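Local coordinates for putative PadR-family transcriptional regulatory protein (Bacteroides fragilis, PDB 5H20) that probably regulates transcription as a PadR-like factor, binding DNA through a winged helix-turn-helix domain, at residues A[44-47]-A[48-52]. Numbering follows the deposited sequence.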
ATOM      1  N   VAL A  44       9.967   1.677 -14.668  1.00 66.66           N
ATOM      2  CA  VAL A  44       8.638   2.284 -14.606  1.00 64.20           C
ATOM      3  C   VAL A  44       8.645   3.349 -15.703  1.00 65.18           C
ATOM      4  O   VAL A  44       9.486   4.259 -15.693  1.00 65.37           O
ATOM      5  CB  VAL A  44       8.321   2.929 -13.222  1.00 60.79           C
ATOM      6  CG1 VAL A  44       6.887   3.449 -13.184  1.00 59.34           C
ATOM      7  CG2 VAL A  44       8.549   1.956 -12.069  1.00 60.54           C
ATOM      8  N   VAL A  45       7.731   3.205 -16.655  1.00 66.60           N
ATOM      9  CA  VAL A  45       7.629   4.116 -17.797  1.00 68.84           C
ATOM     10  C   VAL A  45       6.833   5.381 -17.455  1.00 66.38           C
ATOM     11  O   VAL A  45       6.153   5.440 -16.417  1.00 62.95           O
ATOM     12  CB  VAL A  45       7.073   3.424 -19.083  1.00 73.27           C
ATOM     13  CG1 VAL A  45       8.079   2.425 -19.639  1.00 76.68           C
ATOM     14  CG2 VAL A  45       5.709   2.774 -18.857  1.00 72.60           C
ATOM     15  N   GLU A  46       6.941   6.377 -18.336  1.00 68.79           N
ATOM     16  CA  GLU A  46       6.245   7.662 -18.216  1.00 67.81           C
ATOM     17  C   GLU A  46       4.731   7.492 -18.092  1.00 66.81           C
ATOM     18  O   GLU A  46       4.117   8.099 -17.222  1.00 64.00           O
ATOM     19  CB  GLU A  46       6.595   8.582 -19.396  1.00 72.78           C
ATOM     20  CG  GLU A  46       8.074   8.957 -19.482  1.00 74.65           C
ATOM     21  CD  GLU A  46       8.423   9.897 -20.638  1.00 80.78           C
ATOM     22  OE1 GLU A  46       7.662   9.994 -21.630  1.00 84.64           O
ATOM     23  OE2 GLU A  46       9.495  10.539 -20.554  1.00 82.49           O
ATOM     24  N   GLY A  47       4.150   6.641 -18.941  1.00 69.68           N
ATOM     25  CA  GLY A  47       2.726   6.282 -18.871  1.00 69.77           C
ATOM     26  C   GLY A  47       2.239   5.832 -17.496  1.00 65.48           C
ATOM     27  O   GLY A  47       1.079   6.070 -17.142  1.00 65.38           O
ATOM     28  N   THR A  48       3.124   5.184 -16.729  1.00 62.77           N
ATOM     29  CA  THR A  48       2.818   4.716 -15.372  1.00 59.85           C
ATOM     30  C   THR A  48       3.109   5.822 -14.330  1.00 56.59           C
ATOM     31  O   THR A  48       2.259   6.134 -13.494  1.00 55.34           O
ATOM     32  CB  THR A  48       3.598   3.419 -15.019  1.00 60.00           C
ATOM     33  OG1 THR A  48       3.384   2.408 -16.024  1.00 63.70           O
ATOM     34  CG2 THR A  48       3.180   2.865 -13.664  1.00 58.47           C
ATOM     35  N   LEU A  49       4.302   6.417 -14.413  1.00 55.76           N
ATOM     36  CA  LEU A  49       4.779   7.401 -13.446  1.00 53.37           C
ATOM     37  C   LEU A  49       3.983   8.725 -13.449  1.00 53.24           C
ATOM     38  O   LEU A  49       3.590   9.213 -12.389  1.00 51.02           O
ATOM     39  CB  LEU A  49       6.270   7.687 -13.683  1.00 54.09           C
ATOM     40  CG  LEU A  49       7.279   8.116 -12.598  1.00 52.51           C
ATOM     41  CD1 LEU A  49       8.041   9.352 -13.049  1.00 53.99           C
ATOM     42  CD2 LEU A  49       6.686   8.363 -11.223  1.00 50.19           C
ATOM     43  N   TYR A  50       3.743   9.279 -14.637  1.00 56.06           N
ATOM     44  CA  TYR A  50       3.144  10.619 -14.781  1.00 57.23           C
ATOM     45  C   TYR A  50       1.774  10.792 -14.087  1.00 56.71           C
ATOM     46  O   TYR A  50       1.612  11.779 -13.352  1.00 55.81           O
ATOM     47  CB  TYR A  50       3.115  11.078 -16.254  1.00 61.65           C
ATOM     48  CG  TYR A  50       4.471  11.429 -16.865  1.00 63.76           C
ATOM     49  CD1 TYR A  50       5.677  11.204 -16.168  1.00 61.59           C
ATOM     50  CD2 TYR A  50       4.555  11.975 -18.155  1.00 68.93           C
ATOM     51  CE1 TYR A  50       6.908  11.523 -16.726  1.00 64.29           C
ATOM     52  CE2 TYR A  50       5.791  12.295 -18.721  1.00 71.91           C
ATOM     53  CZ  TYR A  50       6.963  12.062 -17.997  1.00 69.50           C
ATOM     54  OH  TYR A  50       8.200  12.360 -18.525  1.00 73.11           O
ATOM     55  N   PRO A  51       0.806   9.847 -14.288  1.00 57.92           N
ATOM     56  CA  PRO A  51      -0.488  10.005 -13.605  1.00 58.44           C
ATOM     57  C   PRO A  51      -0.434   9.913 -12.080  1.00 55.92           C
ATOM     58  O   PRO A  51      -1.293  10.487 -11.411  1.00 56.60           O
ATOM     59  CB  PRO A  51      -1.342   8.856 -14.168  1.00 61.04           C
ATOM     60  CG  PRO A  51      -0.695   8.489 -15.461  1.00 62.76           C
ATOM     61  CD  PRO A  51       0.772   8.688 -15.210  1.00 59.99           C
ATOM     62  N   LEU A  52       0.553   9.204 -11.537  1.00 53.93           N
ATOM     63  CA  LEU A  52       0.703   9.082 -10.079  1.00 52.44           C
ATOM     64  C   LEU A  52       1.280  10.359  -9.461  1.00 51.34           C
ATOM     65  O   LEU A  52       0.811  10.818  -8.398  1.00 51.52           O
ATOM     66  CB  LEU A  52       1.552   7.862  -9.733  1.00 51.59           C
ATOM     67  CG  LEU A  52       0.924   6.472  -9.525  1.00 53.30           C
ATOM     68  CD1 LEU A  52      -0.415   6.196 -10.208  1.00 55.94           C
ATOM     69  CD2 LEU A  52       1.948   5.412  -9.860  1.00 53.13           C
TER
HETATM   70  O   HOH W   1       5.683   1.085 -16.047  1.00 45.08           O
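E46 and Y50, one turn apart at the start of helix 46-58, lie side by side and point the same way. The E46 CB sits almost directly above the centre of the Y50 ring, 3.8 Å from its centroid, a CH-pi contact. With CG anti to the carbonyl carbon (chi1 -62°) and the chain extended beyond it, the glutamate runs out over the ring. Its carboxylate is turned 27° from the ring plane. E46 OE2 lies 3.0 Å from Y50 OH. Glutamate suits this place: its apolar methylenes suit the ring, its acid end stays at the surface.

V45 is at the N-cap, where its apolar side chain cannot cap; its O instead accepts a nearly straight bond from L49 N (2.9 Å) and a weak one from T48 N. A water accepts from V45 N and hydrogen-bonds T48 OG1 at 2.7 Å, bridging the helix start. T48 CG2 lies 3.8 Å from V44 CG1, and V44 also meets L15 and L37. P51 has no N-H for G47 O, and its CD stands 3.3 Å from that oxygen; the helix kinks here.

E46 packing on one face would limit rotation of the Y50 ring, which also touches A30 of helix 30-39 and the bound glucose.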